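Local coordinates for protein O-methyltransferase, SAM-dependent (Legionella pneumophila subsp. pneumophila, PDB 3R3H) that probably transfers a methyl group from S-adenosylmethionine to an oxygen atom of its substrate, at residues D145-Y153 with Q186-I197. Residues are numbered along the deposited sequence; the frame is centred on the assembly and turned at random.
Sequences DKTNYLNYY and QTREIKKLNQVI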
# COMPACT_ATOMS: atom_id res chain seq x y z
N ASP A 145 19.48 4.11 -10.50
CA ASP A 145 19.85 5.49 -10.79
C ASP A 145 18.72 6.25 -11.49
O ASP A 145 18.20 5.83 -12.53
CB ASP A 145 21.14 5.56 -11.61
CG ASP A 145 21.08 4.74 -12.88
OD1 ASP A 145 21.71 5.17 -13.86
OD2 ASP A 145 20.42 3.68 -12.89
N LYS A 146 18.37 7.39 -10.88
CA LYS A 146 17.28 8.25 -11.33
C LYS A 146 17.30 8.75 -12.77
O LYS A 146 16.23 8.95 -13.36
CB LYS A 146 17.18 9.46 -10.39
CG LYS A 146 17.39 9.12 -8.91
CD LYS A 146 16.46 8.00 -8.44
CE LYS A 146 17.01 7.33 -7.19
NZ LYS A 146 16.24 6.11 -6.81
N THR A 147 18.48 8.93 -13.34
CA THR A 147 18.58 9.42 -14.70
C THR A 147 18.30 8.40 -15.80
O THR A 147 18.62 8.64 -16.96
CB THR A 147 19.95 10.04 -14.97
OG1 THR A 147 20.97 9.05 -14.80
CG2 THR A 147 20.20 11.20 -14.01
N ASN A 148 17.72 7.26 -15.44
CA ASN A 148 17.38 6.25 -16.44
C ASN A 148 16.00 5.74 -16.09
O ASN A 148 15.49 4.79 -16.68
CB ASN A 148 18.37 5.08 -16.44
CG ASN A 148 19.64 5.40 -17.21
OD1 ASN A 148 20.71 5.52 -16.63
ND2 ASN A 148 19.51 5.53 -18.53
N TYR A 149 15.41 6.41 -15.11
CA TYR A 149 14.08 6.09 -14.62
C TYR A 149 13.03 5.97 -15.73
O TYR A 149 12.06 5.23 -15.58
CB TYR A 149 13.67 7.14 -13.57
CG TYR A 149 13.71 6.62 -12.14
CD1 TYR A 149 14.67 5.70 -11.71
CD2 TYR A 149 12.76 7.06 -11.21
CE1 TYR A 149 14.68 5.22 -10.39
CE2 TYR A 149 12.76 6.59 -9.89
CZ TYR A 149 13.72 5.68 -9.49
OH TYR A 149 13.69 5.25 -8.19
N LEU A 150 13.22 6.68 -16.83
CA LEU A 150 12.28 6.62 -17.95
C LEU A 150 12.47 5.30 -18.70
O LEU A 150 11.52 4.64 -19.13
CB LEU A 150 12.49 7.80 -18.90
CG LEU A 150 11.29 8.74 -19.05
CD1 LEU A 150 10.07 7.98 -19.61
CD2 LEU A 150 10.96 9.37 -17.70
N ASN A 151 13.73 4.93 -18.85
CA ASN A 151 14.08 3.69 -19.53
C ASN A 151 13.62 2.51 -18.69
O ASN A 151 13.08 1.53 -19.22
CB ASN A 151 15.58 3.65 -19.73
CG ASN A 151 16.06 4.76 -20.62
OD1 ASN A 151 15.82 4.75 -21.83
ND2 ASN A 151 16.72 5.75 -20.03
N TYR A 152 13.84 2.62 -17.38
CA TYR A 152 13.47 1.56 -16.46
C TYR A 152 11.96 1.34 -16.44
O TYR A 152 11.50 0.19 -16.45
CB TYR A 152 13.99 1.88 -15.04
CG TYR A 152 15.51 1.89 -14.92
CD1 TYR A 152 16.30 1.07 -15.74
CD2 TYR A 152 16.15 2.73 -14.01
CE1 TYR A 152 17.70 1.10 -15.66
CE2 TYR A 152 17.54 2.77 -13.91
CZ TYR A 152 18.30 1.96 -14.74
OH TYR A 152 19.67 2.04 -14.69
N TYR A 153 11.19 2.43 -16.44
CA TYR A 153 9.73 2.34 -16.43
C TYR A 153 9.23 1.59 -17.65
O TYR A 153 8.42 0.67 -17.55
CB TYR A 153 9.12 3.75 -16.42
CG TYR A 153 7.61 3.77 -16.46
CD1 TYR A 153 6.85 3.08 -15.52
CD2 TYR A 153 6.93 4.54 -17.41
CE1 TYR A 153 5.46 3.15 -15.51
CE2 TYR A 153 5.54 4.63 -17.41
CZ TYR A 153 4.81 3.93 -16.46
OH TYR A 153 3.44 4.04 -16.43
N GLN A 186 18.85 14.48 -11.92
CA GLN A 186 18.16 13.41 -11.20
C GLN A 186 16.75 13.81 -10.85
O GLN A 186 15.81 13.03 -11.02
CB GLN A 186 18.91 13.06 -9.92
CG GLN A 186 20.28 12.53 -10.20
CD GLN A 186 21.28 13.09 -9.23
OE1 GLN A 186 21.23 12.79 -8.03
NE2 GLN A 186 22.20 13.93 -9.73
N THR A 187 16.60 15.03 -10.35
CA THR A 187 15.27 15.53 -10.01
C THR A 187 14.59 15.96 -11.31
O THR A 187 13.39 16.20 -11.35
CB THR A 187 15.36 16.71 -9.00
OG1 THR A 187 14.80 17.89 -9.58
CG2 THR A 187 16.81 16.96 -8.60
N ARG A 188 15.37 16.04 -12.38
CA ARG A 188 14.86 16.43 -13.68
C ARG A 188 14.19 15.21 -14.32
O ARG A 188 13.21 15.33 -15.04
CB ARG A 188 16.00 16.93 -14.56
CG ARG A 188 15.61 17.18 -15.99
CD ARG A 188 16.85 17.23 -16.86
NE ARG A 188 16.51 17.33 -18.28
CZ ARG A 188 15.99 18.41 -18.85
NH1 ARG A 188 15.74 19.49 -18.13
NH2 ARG A 188 15.73 18.41 -20.15
N GLU A 189 14.75 14.04 -14.04
CA GLU A 189 14.23 12.78 -14.56
C GLU A 189 13.03 12.29 -13.79
O GLU A 189 12.10 11.70 -14.35
CB GLU A 189 15.31 11.72 -14.50
CG GLU A 189 16.13 11.65 -15.74
CD GLU A 189 15.34 11.12 -16.92
OE1 GLU A 189 15.28 11.83 -17.96
OE2 GLU A 189 14.78 9.99 -16.80
N ILE A 190 13.04 12.51 -12.49
CA ILE A 190 11.91 12.09 -11.67
C ILE A 190 10.71 12.89 -12.17
O ILE A 190 9.70 12.30 -12.55
CB ILE A 190 12.14 12.41 -10.15
CG1 ILE A 190 13.49 11.84 -9.66
CG2 ILE A 190 10.96 11.89 -9.33
CD1 ILE A 190 13.63 10.35 -9.74
N LYS A 191 10.83 14.22 -12.18
CA LYS A 191 9.76 15.12 -12.63
C LYS A 191 9.25 14.71 -14.00
O LYS A 191 8.05 14.78 -14.27
CB LYS A 191 10.26 16.56 -12.67
CG LYS A 191 10.53 17.16 -11.31
CD LYS A 191 11.19 18.53 -11.41
CE LYS A 191 10.26 19.57 -12.03
NZ LYS A 191 10.86 20.94 -12.07
N LYS A 192 10.16 14.28 -14.87
CA LYS A 192 9.77 13.86 -16.21
C LYS A 192 8.95 12.58 -16.15
O LYS A 192 7.93 12.48 -16.81
CB LYS A 192 11.00 13.60 -17.10
CG LYS A 192 11.69 14.84 -17.64
CD LYS A 192 12.73 14.47 -18.71
CE LYS A 192 13.52 15.69 -19.22
NZ LYS A 192 14.64 15.35 -20.14
N LEU A 193 9.42 11.61 -15.36
CA LEU A 193 8.72 10.32 -15.24
C LEU A 193 7.34 10.46 -14.61
O LEU A 193 6.40 9.76 -15.01
CB LEU A 193 9.54 9.33 -14.40
CG LEU A 193 8.80 7.99 -14.24
CD1 LEU A 193 8.88 7.17 -15.53
CD2 LEU A 193 9.38 7.22 -13.09
N ASN A 194 7.23 11.34 -13.61
CA ASN A 194 5.96 11.57 -12.94
C ASN A 194 4.93 12.10 -13.95
O ASN A 194 3.74 11.84 -13.81
CB ASN A 194 6.14 12.56 -11.79
CG ASN A 194 6.85 11.93 -10.61
OD1 ASN A 194 7.08 10.71 -10.59
ND2 ASN A 194 7.19 12.74 -9.61
N GLN A 195 5.42 12.83 -14.95
CA GLN A 195 4.56 13.37 -15.99
C GLN A 195 4.16 12.26 -16.98
O GLN A 195 3.01 12.19 -17.40
CB GLN A 195 5.30 14.48 -16.74
CG GLN A 195 4.47 15.74 -16.92
CD GLN A 195 3.96 16.27 -15.60
OE1 GLN A 195 4.73 16.50 -14.66
NE2 GLN A 195 2.65 16.48 -15.52
N VAL A 196 5.10 11.41 -17.34
CA VAL A 196 4.81 10.31 -18.26
C VAL A 196 3.73 9.42 -17.70
O VAL A 196 2.83 9.00 -18.43
CB VAL A 196 6.05 9.43 -18.52
CG1 VAL A 196 5.67 8.28 -19.45
CG2 VAL A 196 7.17 10.25 -19.12
N ILE A 197 3.82 9.14 -16.40
CA ILE A 197 2.87 8.27 -15.73
C ILE A 197 1.50 8.93 -15.61
O ILE A 197 0.46 8.30 -15.86
CB ILE A 197 3.36 7.89 -14.32
CG1 ILE A 197 4.62 7.03 -14.44
CG2 ILE A 197 2.28 7.13 -13.57
CD1 ILE A 197 5.25 6.68 -13.09
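Ile197 lays its CG1 over one face of the Tyr153 ring in a CH-pi contact, 4.1 Å from the ring centroid and displaced toward the hydroxyl end. Tyr153 reaches that position with CG anti to its backbone N (chi1 178°), and its hydroxyl hydrogen-bonds to Asp200. Leu193 CD1 approaches the same ring obliquely and packs against Tyr153 CB at 3.5 Å, while Val196 CG1 passes near CE2. The second ring, Tyr149, has Lys146 CD on one face, offset toward the rim; Ile190 CD1 meets its CD2 obliquely at 3.7 Å, and Leu193 CD2 comes to the same ring atom, its side chain crossing at about a right angle. Lys146 runs alongside Ile190, with a bend at chi2 (-53°) that brings NZ to Tyr149 OH, to which it donates at 3.0 Å. NZ also forms a salt bridge with Asp143 and a hydrogen bond with Asn170, and Tyr149 OH bonds the backbone oxygen of Asp169. In the Rossmann-like fold of class I methyltransferases these two helices lie side by side on one face of the sheet: helix 149-159 follows strand 137-143 and helix 185-198 follows strand 164-169. Their segments run 36° from parallel with axes 9.7 Å apart, without any hydrogen bond between them. Leu150 acts as a knob in the hole formed by Glu189, Lys192, Leu193 and Val196: CD2 rests on Leu193 CB at 3.6 Å, and CD1 meets Val196 CG2 tip to tip at 3.7 Å. Glu189 lays its CG against Thr147 CA; its OE2 lies 3.7 Å from Leu150 N, near the start of helix 149-159, whose dipole may favour the carboxylate. The 186-197 helix also faces the second subunit, where Asn194 ND2 and Ile197 O hydrogen-bond to Tyr15 and Arg22 of that chain, respectively.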